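Local coordinates for CYTH domain-containing protein (PDB 2EEN) that is of unknown function but has the CYTH fold and, as in class IV adenylyl cyclases and related enzymes, probably binds a triphosphate compound together with divalent metal ions, at residues Glu3-Gly8 against Glu135-Val140; Val120-Asp125 against Lys155-Leu160; Lys74-Leu79 against Phe165-Tyr170. All coordinates share one frame; numbering follows the deposited sequence.

Contact 1 of 3, residues Glu3-Gly8 against Glu135-Val140; sequences EVELKG and EIETLV
Glu3, Glu5 and Lys7 form the ExExK signature of the CYTH family, here laid along a strand whose antiparallel partner, Glu135-Val140, brings up acids of its own. The pairs Val4-Thr138 and Leu6-Ile136 are hydrogen-bonded in both directions; the straightest bond, from Leu6 N to Ile136 O (3.0 Å), meets its acceptor nearly along the C=O axis. The face carrying Glu3, Glu5, Lys7, Glu135 and Glu137 gathers the charges at the non-hydrogen-bonded positions. Glu3 is fully stretched, CG anti to the backbone N, and slants across Glu137, whose CG takes the crowded position between N and carbonyl carbon (chi1 54°). Glu3 OE2 thus arrives 2.7 Å from Glu137 OE2, close enough that one acid group probably holds a proton. Glu5, also extended, crosses Glu135 obliquely, with Glu5 OE2 2.7 Å from Glu135 OE1 and the carboxylate planes 55° apart. Such crowding would probably raise the pKa of these acids; in relatives the glutamates of the signature bind metal ions and its lysine the triphosphate, consistent with a similar role here. Lys7 runs alongside Glu135, its CD 3.5 Å from Glu135 OE2; with the chain bent at chi3 (69°), NZ stays 4.3 Å from Glu135 OE2, beyond a salt bridge, and hydrogen-bonds Arg168 O. On the face of Val4, Leu6 and Ile136, Leu6 CB rests on Ile136 CG2 (3.8 Å) and Val4 CG2 meets Val140 CG2 (3.7 Å). Helix 146-160 packs on this apolar face, Val150 against Val4 and Leu153 against Ile136, while strand 120-127 continues the sheet beyond 131-139.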
loop_
_atom_site.group_PDB
_atom_site.type_symbol
_atom_site.label_atom_id
_atom_site.label_comp_id
_atom_site.label_asym_id
_atom_site.label_seq_id
_atom_site.Cartn_x
_atom_site.Cartn_y
_atom_site.Cartn_z
ATOM N N GLU A 3 -0.071 -16.671 -10.959
ATOM C CA GLU A 3 1.190 -16.620 -11.679
ATOM C C GLU A 3 1.961 -17.868 -11.287
ATOM O O GLU A 3 2.505 -17.964 -10.186
ATOM C CB GLU A 3 1.987 -15.371 -11.293
ATOM C CG GLU A 3 3.268 -15.188 -12.095
ATOM C CD GLU A 3 4.027 -13.932 -11.707
ATOM O OE1 GLU A 3 3.569 -13.211 -10.793
ATOM O OE2 GLU A 3 5.084 -13.667 -12.320
ATOM N N VAL A 4 1.967 -18.848 -12.178
ATOM C CA VAL A 4 2.683 -20.080 -11.919
ATOM C C VAL A 4 4.160 -19.791 -12.094
ATOM O O VAL A 4 4.579 -19.248 -13.117
ATOM C CB VAL A 4 2.252 -21.175 -12.904
ATOM C CG1 VAL A 4 3.045 -22.446 -12.658
ATOM C CG2 VAL A 4 0.753 -21.426 -12.762
ATOM N N GLU A 5 4.957 -20.140 -11.094
ATOM C CA GLU A 5 6.380 -19.890 -11.188
ATOM C C GLU A 5 7.215 -21.047 -10.677
ATOM O O GLU A 5 6.893 -21.671 -9.660
ATOM C CB GLU A 5 6.745 -18.611 -10.425
ATOM C CG GLU A 5 8.239 -18.296 -10.429
ATOM C CD GLU A 5 8.548 -16.881 -9.964
ATOM O OE1 GLU A 5 8.287 -15.929 -10.733
ATOM O OE2 GLU A 5 9.047 -16.719 -8.830
ATOM N N LEU A 6 8.280 -21.330 -11.414
ATOM C CA LEU A 6 9.229 -22.376 -11.071
ATOM C C LEU A 6 10.610 -21.750 -11.097
ATOM O O LEU A 6 10.877 -20.844 -11.887
ATOM C CB LEU A 6 9.193 -23.521 -12.085
ATOM C CG LEU A 6 7.976 -24.433 -12.142
ATOM C CD1 LEU A 6 8.238 -25.524 -13.173
ATOM C CD2 LEU A 6 7.721 -25.042 -10.780
ATOM N N LYS A 7 11.490 -22.238 -10.235
ATOM C CA LYS A 7 12.845 -21.726 -10.164
ATOM C C LYS A 7 13.830 -22.873 -10.067
ATOM O O LYS A 7 13.550 -23.894 -9.437
ATOM C CB LYS A 7 13.000 -20.811 -8.945
ATOM C CG LYS A 7 14.429 -20.332 -8.698
ATOM C CD LYS A 7 14.475 -19.178 -7.696
ATOM C CE LYS A 7 14.113 -19.617 -6.285
ATOM N NZ LYS A 7 14.070 -18.440 -5.357
ATOM N N GLY A 8 14.984 -22.696 -10.696
ATOM C CA GLY A 8 16.020 -23.703 -10.652
ATOM C C GLY A 8 17.375 -23.050 -10.495
ATOM O O GLY A 8 17.535 -21.860 -10.771
ATOM N N GLU A 135 14.356 -18.577 -13.548
ATOM C CA GLU A 135 12.955 -18.672 -13.201
ATOM C C GLU A 135 12.145 -18.669 -14.475
ATOM O O GLU A 135 12.608 -18.195 -15.514
ATOM C CB GLU A 135 12.531 -17.498 -12.313
ATOM C CG GLU A 135 13.007 -17.619 -10.867
ATOM C CD GLU A 135 12.426 -16.548 -9.955
ATOM O OE1 GLU A 135 11.306 -16.067 -10.228
ATOM O OE2 GLU A 135 13.079 -16.198 -8.948
ATOM N N ILE A 136 10.955 -19.244 -14.392
ATOM C CA ILE A 136 10.037 -19.274 -15.516
ATOM C C ILE A 136 8.645 -19.068 -14.943
ATOM O O ILE A 136 8.325 -19.558 -13.853
ATOM C CB ILE A 136 10.126 -20.604 -16.306
ATOM C CG1 ILE A 136 9.303 -20.483 -17.594
ATOM C CG2 ILE A 136 9.648 -21.774 -15.443
ATOM C CD1 ILE A 136 9.604 -21.573 -18.614
ATOM N N GLU A 137 7.818 -18.319 -15.660
ATOM C CA GLU A 137 6.474 -18.039 -15.188
ATOM C C GLU A 137 5.464 -17.884 -16.302
ATOM O O GLU A 137 5.807 -17.546 -17.438
ATOM C CB GLU A 137 6.468 -16.754 -14.365
ATOM C CG GLU A 137 7.065 -15.575 -15.117
ATOM C CD GLU A 137 6.540 -14.241 -14.632
ATOM O OE1 GLU A 137 5.405 -13.877 -15.011
ATOM O OE2 GLU A 137 7.258 -13.556 -13.876
ATOM N N THR A 138 4.208 -18.129 -15.950
ATOM C CA THR A 138 3.095 -17.987 -16.872
ATOM C C THR A 138 1.841 -17.848 -16.028
ATOM O O THR A 138 1.785 -18.354 -14.905
ATOM C CB THR A 138 2.951 -19.205 -17.799
ATOM O OG1 THR A 138 1.961 -18.920 -18.801
ATOM C CG2 THR A 138 2.522 -20.438 -17.004
ATOM N N LEU A 139 0.842 -17.156 -16.561
ATOM C CA LEU A 139 -0.407 -16.953 -15.839
ATOM C C LEU A 139 -1.458 -17.983 -16.217
ATOM O O LEU A 139 -1.516 -18.442 -17.357
ATOM C CB LEU A 139 -0.951 -15.549 -16.109
ATOM C CG LEU A 139 -0.057 -14.381 -15.684
ATOM C CD1 LEU A 139 -0.734 -13.065 -16.029
ATOM C CD2 LEU A 139 0.220 -14.465 -14.190
ATOM N N VAL A 140 -2.281 -18.349 -15.237
ATOM C CA VAL A 140 -3.365 -19.304 -15.432
ATOM C C VAL A 140 -4.571 -18.727 -14.704
ATOM O O VAL A 140 -4.418 -18.024 -13.709
ATOM C CB VAL A 140 -3.028 -20.689 -14.840
ATOM C CG1 VAL A 140 -1.816 -21.274 -15.542
ATOM C CG2 VAL A 140 -2.778 -20.574 -13.350
#

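Contact 2 of 3, residues Val120-Asp125 against Lys155-Leu160; sequences VTITLD and KILREL
One methyl group holds most of this contact together: Ile122 CD1, which meets three side chains of Lys155-Leu160. It points tip to tip at Leu160 CD1, 3.5 Å away and tighter than ordinary van der Waals packing. The Ile156 side chain crosses that of Ile122 obliquely, its CG2 4.0 Å from Ile122 CD1, and Leu157 CD2 closes in on the same methyl at 4.2 Å. Ile122 reaches this position with CG1 anti to the carbonyl carbon, its chi1 of -89° rotated well past the usual staggered value, and an extended chi2. Nearer the start of the strand, Val120 CG1 lies loosely against Ile156 CD1 (4.3 Å). The interface is purely apolar and belongs to the way helix 146-160 packs on the outer face of the antiparallel CYTH sheet, the axes of the two short segments 11.0 Å apart at closest approach and crossing at -43°. Strand alternation sends Thr123 and Asp125 to the other face, where Asp125 forms a salt bridge with Arg111. Further out, Val18 of helix 12-19 touches both Ile122 and Leu160, and Val116 and Phe22 also touch Ile122. Ile156 leans as well on Ile136 of strand 131-139, and Leu157 is backed by Val162 and Phe165.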
loop_
_atom_site.group_PDB
_atom_site.type_symbol
_atom_site.label_atom_id
_atom_site.label_comp_id
_atom_site.label_asym_id
_atom_site.label_seq_id
_atom_site.Cartn_x
_atom_site.Cartn_y
_atom_site.Cartn_z
ATOM N N VAL A 120 4.611 -16.681 -21.527
ATOM C CA VAL A 120 5.622 -17.430 -20.778
ATOM C C VAL A 120 6.959 -16.715 -20.876
ATOM O O VAL A 120 7.458 -16.456 -21.978
ATOM C CB VAL A 120 5.789 -18.857 -21.302
ATOM C CG1 VAL A 120 6.792 -19.606 -20.430
ATOM C CG2 VAL A 120 4.438 -19.577 -21.296
ATOM N N THR A 121 7.532 -16.403 -19.718
ATOM C CA THR A 121 8.795 -15.692 -19.661
ATOM C C THR A 121 9.818 -16.398 -18.779
ATOM O O THR A 121 9.470 -16.996 -17.767
ATOM C CB THR A 121 8.581 -14.263 -19.105
ATOM O OG1 THR A 121 7.594 -13.591 -19.896
ATOM C CG2 THR A 121 9.880 -13.466 -19.144
ATOM N N ILE A 122 11.078 -16.312 -19.179
ATOM C CA ILE A 122 12.172 -16.899 -18.417
ATOM C C ILE A 122 13.074 -15.776 -17.939
ATOM O O ILE A 122 13.307 -14.811 -18.660
ATOM C CB ILE A 122 13.009 -17.857 -19.290
ATOM C CG1 ILE A 122 12.415 -19.259 -19.220
ATOM C CG2 ILE A 122 14.477 -17.862 -18.835
ATOM C CD1 ILE A 122 13.055 -20.214 -20.191
ATOM N N THR A 123 13.585 -15.890 -16.720
ATOM C CA THR A 123 14.492 -14.868 -16.238
ATOM C C THR A 123 15.785 -15.495 -15.765
ATOM O O THR A 123 15.782 -16.558 -15.142
ATOM C CB THR A 123 13.874 -14.047 -15.090
ATOM O OG1 THR A 123 13.574 -14.904 -13.979
ATOM C CG2 THR A 123 12.601 -13.378 -15.566
ATOM N N LEU A 124 16.894 -14.851 -16.102
ATOM C CA LEU A 124 18.199 -15.325 -15.668
ATOM C C LEU A 124 18.528 -14.395 -14.516
ATOM O O LEU A 124 18.698 -13.193 -14.711
ATOM C CB LEU A 124 19.234 -15.177 -16.778
ATOM C CG LEU A 124 18.889 -15.869 -18.096
ATOM C CD1 LEU A 124 20.088 -15.764 -19.021
ATOM C CD2 LEU A 124 18.508 -17.328 -17.847
ATOM N N ASP A 125 18.594 -14.958 -13.313
ATOM C CA ASP A 125 18.857 -14.165 -12.118
ATOM C C ASP A 125 20.248 -14.344 -11.537
ATOM O O ASP A 125 20.718 -15.460 -11.371
ATOM C CB ASP A 125 17.855 -14.517 -11.014
ATOM C CG ASP A 125 16.419 -14.245 -11.400
ATOM O OD1 ASP A 125 16.171 -13.554 -12.415
ATOM O OD2 ASP A 125 15.531 -14.721 -10.664
ATOM N N LYS A 155 9.122 -28.637 -17.910
ATOM C CA LYS A 155 9.685 -29.236 -19.117
ATOM C C LYS A 155 10.592 -28.254 -19.852
ATOM O O LYS A 155 11.686 -28.609 -20.287
ATOM C CB LYS A 155 8.574 -29.716 -20.058
ATOM C CG LYS A 155 9.099 -30.316 -21.357
ATOM C CD LYS A 155 7.992 -30.989 -22.153
ATOM C CE LYS A 155 8.575 -31.844 -23.267
ATOM N NZ LYS A 155 7.524 -32.594 -24.008
ATOM N N ILE A 156 10.143 -27.008 -19.983
ATOM C CA ILE A 156 10.936 -25.989 -20.660
ATOM C C ILE A 156 12.285 -25.794 -19.969
ATOM O O ILE A 156 13.324 -25.745 -20.626
ATOM C CB ILE A 156 10.178 -24.648 -20.708
ATOM C CG1 ILE A 156 8.963 -24.781 -21.630
ATOM C CG2 ILE A 156 11.093 -23.542 -21.204
ATOM C CD1 ILE A 156 8.013 -23.614 -21.554
ATOM N N LEU A 157 12.273 -25.694 -18.644
ATOM C CA LEU A 157 13.519 -25.513 -17.907
ATOM C C LEU A 157 14.438 -26.729 -17.989
ATOM O O LEU A 157 15.649 -26.583 -18.154
ATOM C CB LEU A 157 13.233 -25.182 -16.441
ATOM C CG LEU A 157 12.675 -23.774 -16.242
ATOM C CD1 LEU A 157 12.579 -23.467 -14.759
ATOM C CD2 LEU A 157 13.584 -22.769 -16.942
ATOM N N ARG A 158 13.869 -27.924 -17.885
ATOM C CA ARG A 158 14.692 -29.124 -17.959
ATOM C C ARG A 158 15.312 -29.257 -19.345
ATOM O O ARG A 158 16.438 -29.740 -19.489
ATOM C CB ARG A 158 13.868 -30.364 -17.596
ATOM C CG ARG A 158 13.650 -30.496 -16.095
ATOM C CD ARG A 158 13.028 -31.822 -15.700
ATOM N NE ARG A 158 13.134 -32.015 -14.258
ATOM C CZ ARG A 158 14.274 -32.282 -13.625
ATOM N NH1 ARG A 158 15.407 -32.399 -14.306
ATOM N NH2 ARG A 158 14.285 -32.411 -12.305
ATOM N N GLU A 159 14.596 -28.798 -20.367
ATOM C CA GLU A 159 15.118 -28.865 -21.723
ATOM C C GLU A 159 16.275 -27.889 -21.913
ATOM O O GLU A 159 17.034 -27.993 -22.881
ATOM C CB GLU A 159 14.015 -28.570 -22.736
ATOM C CG GLU A 159 12.968 -29.669 -22.822
ATOM C CD GLU A 159 13.411 -30.923 -23.582
ATOM O OE1 GLU A 159 14.544 -30.991 -24.119
ATOM O OE2 GLU A 159 12.574 -31.844 -23.666
ATOM N N LEU A 160 16.410 -26.946 -20.985
ATOM C CA LEU A 160 17.487 -25.963 -21.035
ATOM C C LEU A 160 18.687 -26.409 -20.210
ATOM O O LEU A 160 19.755 -25.803 -20.273
ATOM C CB LEU A 160 16.989 -24.616 -20.522
ATOM C CG LEU A 160 15.975 -23.925 -21.432
ATOM C CD1 LEU A 160 15.356 -22.745 -20.694
ATOM C CD2 LEU A 160 16.657 -23.481 -22.719
#

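Contact 3 of 3, residues Lys74-Leu79 against Phe165-Tyr170; sequences KSKTRL and FERRSY
An ST turn in the loop leading into strand 78-85 meets the loop that ends at Ser169, the N-cap of helix 170-176. In the turn, Ser75 OG accepts from Thr77 N (3.3 Å) and from the Thr77 hydroxyl, while also bonding Asp72. Across from it, Arg167 bends at chi3 (61°) so that its CG and CD lie over the Ser75 carbonyl and NE comes 2.9 Å from Ser75 O. An alanine in place of Arg167 would remove that arm and would probably lose most of the packing on the Ser75 carbonyl, loosening the hold of one loop on the other. Lys76 reaches the opposite way, its CG 3.5 Å from Arg167 CA and its CD 3.2 Å from Glu166 O, then kinks at chi3 (51°). Its NZ donates to a water at 2.8 Å, which in turn weakly accepts from Tyr170 N. Next door, Arg168 grips the Glu166 carboxylate side-on through NE and NH2, with NE 2.6 Å from Glu166 OE2; that oxygen takes a second bond, from Arg168 N, on its anti lone pair. Arg168 also forms a salt bridge with Glu176 of helix 170-176. Both loops run along the same edge of strand 3-9, the one away from strand 131-139, Lys76 pairing through its backbone with Glu5 and Glu166 with Lys7, while Val150 of helix 146-160 touches Ser75.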
loop_
_atom_site.group_PDB
_atom_site.type_symbol
_atom_site.label_atom_id
_atom_site.label_comp_id
_atom_site.label_asym_id
_atom_site.label_seq_id
_atom_site.Cartn_x
_atom_site.Cartn_y
_atom_site.Cartn_z
ATOM N N LYS A 74 4.423 -28.623 -6.107
ATOM C CA LYS A 74 5.407 -28.708 -7.180
ATOM C C LYS A 74 5.929 -27.373 -7.698
ATOM O O LYS A 74 6.736 -27.350 -8.629
ATOM C CB LYS A 74 4.831 -29.496 -8.358
ATOM C CG LYS A 74 4.846 -31.010 -8.189
ATOM C CD LYS A 74 3.797 -31.493 -7.209
ATOM C CE LYS A 74 3.650 -33.004 -7.289
ATOM N NZ LYS A 74 4.964 -33.693 -7.150
ATOM N N SER A 75 5.478 -26.267 -7.116
ATOM C CA SER A 75 5.947 -24.969 -7.584
ATOM C C SER A 75 5.894 -23.901 -6.483
ATOM O O SER A 75 5.545 -24.152 -5.341
ATOM C CB SER A 75 5.085 -24.549 -8.778
ATOM O OG SER A 75 3.790 -24.173 -8.311
ATOM N N LYS A 76 6.305 -22.680 -6.865
ATOM C CA LYS A 76 6.274 -21.566 -5.922
ATOM C C LYS A 76 5.018 -20.706 -6.122
ATOM O O LYS A 76 4.921 -19.579 -5.656
ATOM C CB LYS A 76 7.514 -20.704 -6.177
ATOM C CG LYS A 76 8.828 -21.475 -6.010
ATOM C CD LYS A 76 10.038 -20.660 -6.482
ATOM C CE LYS A 76 10.080 -19.258 -5.862
ATOM N NZ LYS A 76 11.229 -18.529 -6.390
ATOM N N THR A 77 4.052 -21.262 -6.882
ATOM C CA THR A 77 2.835 -20.514 -7.189
ATOM C C THR A 77 2.089 -20.097 -5.929
ATOM O O THR A 77 1.861 -20.890 -5.024
ATOM C CB THR A 77 1.915 -21.398 -8.027
ATOM O OG1 THR A 77 2.580 -21.781 -9.235
ATOM C CG2 THR A 77 0.643 -20.625 -8.382
ATOM N N ARG A 78 1.696 -18.833 -5.903
ATOM C CA ARG A 78 0.975 -18.301 -4.764
ATOM C C ARG A 78 0.150 -17.103 -5.183
ATOM O O ARG A 78 0.384 -16.507 -6.236
ATOM C CB ARG A 78 1.966 -17.877 -3.687
ATOM C CG ARG A 78 2.913 -16.787 -4.145
ATOM C CD ARG A 78 4.281 -16.982 -3.522
ATOM N NE ARG A 78 4.162 -17.209 -2.092
ATOM C CZ ARG A 78 5.129 -17.709 -1.334
ATOM N NH1 ARG A 78 6.297 -18.031 -1.873
ATOM N NH2 ARG A 78 4.920 -17.901 -0.038
ATOM N N LEU A 79 -0.824 -16.758 -4.357
ATOM C CA LEU A 79 -1.658 -15.608 -4.631
ATOM C C LEU A 79 -0.778 -14.383 -4.421
ATOM O O LEU A 79 0.087 -14.364 -3.543
ATOM C CB LEU A 79 -2.848 -15.594 -3.671
ATOM C CG LEU A 79 -3.704 -14.332 -3.557
ATOM C CD1 LEU A 79 -5.057 -14.704 -2.978
ATOM C CD2 LEU A 79 -3.006 -13.299 -2.680
ATOM N N PHE A 165 15.618 -27.909 -8.889
ATOM C CA PHE A 165 14.569 -26.926 -8.704
ATOM C C PHE A 165 14.532 -26.460 -7.258
ATOM O O PHE A 165 14.995 -27.161 -6.352
ATOM C CB PHE A 165 13.232 -27.529 -9.127
ATOM C CG PHE A 165 13.093 -27.672 -10.612
ATOM C CD1 PHE A 165 13.547 -28.815 -11.259
ATOM C CD2 PHE A 165 12.573 -26.634 -11.375
ATOM C CE1 PHE A 165 13.489 -28.920 -12.650
ATOM C CE2 PHE A 165 12.510 -26.728 -12.763
ATOM C CZ PHE A 165 12.970 -27.871 -13.401
ATOM N N GLU A 166 13.977 -25.274 -7.045
ATOM C CA GLU A 166 13.928 -24.698 -5.696
ATOM C C GLU A 166 12.618 -23.934 -5.449
ATOM O O GLU A 166 12.281 -22.969 -6.122
ATOM C CB GLU A 166 15.118 -23.745 -5.537
ATOM C CG GLU A 166 15.137 -23.061 -4.171
ATOM C CD GLU A 166 15.427 -24.094 -3.102
ATOM O OE1 GLU A 166 16.539 -24.575 -3.032
ATOM O OE2 GLU A 166 14.533 -24.383 -2.314
ATOM N N ARG A 167 11.842 -24.430 -4.458
ATOM C CA ARG A 167 10.602 -23.742 -4.107
ATOM C C ARG A 167 10.844 -22.654 -3.059
ATOM O O ARG A 167 9.983 -21.833 -2.757
ATOM C CB ARG A 167 9.639 -24.778 -3.514
ATOM C CG ARG A 167 8.940 -25.651 -4.554
ATOM C CD ARG A 167 7.880 -26.551 -3.914
ATOM N NE ARG A 167 6.856 -25.726 -3.282
ATOM C CZ ARG A 167 5.990 -26.294 -2.409
ATOM N NH1 ARG A 167 6.070 -27.580 -2.116
ATOM N NH2 ARG A 167 5.040 -25.536 -1.852
ATOM N N ARG A 168 12.027 -22.710 -2.423
ATOM C CA ARG A 168 12.347 -21.682 -1.447
ATOM C C ARG A 168 12.698 -20.374 -2.151
ATOM O O ARG A 168 13.391 -20.345 -3.156
ATOM C CB ARG A 168 13.551 -22.142 -0.618
ATOM C CG ARG A 168 13.203 -23.160 0.468
ATOM C CD ARG A 168 14.459 -23.685 1.173
ATOM N NE ARG A 168 15.394 -24.202 0.178
ATOM C CZ ARG A 168 16.601 -24.670 0.578
ATOM N NH1 ARG A 168 16.946 -24.664 1.855
ATOM N NH2 ARG A 168 17.441 -25.153 -0.341
ATOM N N SER A 169 12.180 -19.296 -1.587
ATOM C CA SER A 169 12.409 -17.965 -2.115
ATOM C C SER A 169 13.847 -17.560 -1.847
ATOM O O SER A 169 14.523 -18.140 -0.986
ATOM C CB SER A 169 11.484 -16.974 -1.422
ATOM O OG SER A 169 11.735 -16.962 -0.026
ATOM N N TYR A 170 14.318 -16.561 -2.580
ATOM C CA TYR A 170 15.672 -16.080 -2.362
ATOM C C TYR A 170 15.775 -15.606 -0.920
ATOM O O TYR A 170 16.803 -15.792 -0.269
ATOM C CB TYR A 170 15.997 -14.926 -3.307
ATOM C CG TYR A 170 16.032 -15.331 -4.757
ATOM C CD1 TYR A 170 16.744 -16.460 -5.167
ATOM C CD2 TYR A 170 15.372 -14.579 -5.726
ATOM C CE1 TYR A 170 16.794 -16.830 -6.502
ATOM C CE2 TYR A 170 15.419 -14.939 -7.064
ATOM C CZ TYR A 170 16.128 -16.062 -7.446
ATOM O OH TYR A 170 16.165 -16.417 -8.768
HETATM O O HOH W 1 12.005 -16.158 -5.128
#

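Overall arrangement
Contacts 1 and 2 show how one sheet can keep an apolar and a charged face apart, and contact 3 adds loops at its edge. Contacts 1 and 2, their centres about 9 Å apart, are joined by neighbouring hydrogen-bonded strands, 131-139 and 120-127; Ile136 CG2 touches Leu157 CD1 (3.5 Å) where helix 146-160 packs. Contact 3, its centre about 9 Å from that of contact 1, brings Lys76 NZ within 3.0 Å of Lys7 NZ, a pairing of like charges. Contacts 2 and 3 lie about 14 Å apart, yet Tyr170 OH hydrogen-bonds Asp125 OD2 at 2.6 Å. The acids and lysines of contacts 1 and 3 probably line the tunnel that, in relatives, takes up triphosphate and metal.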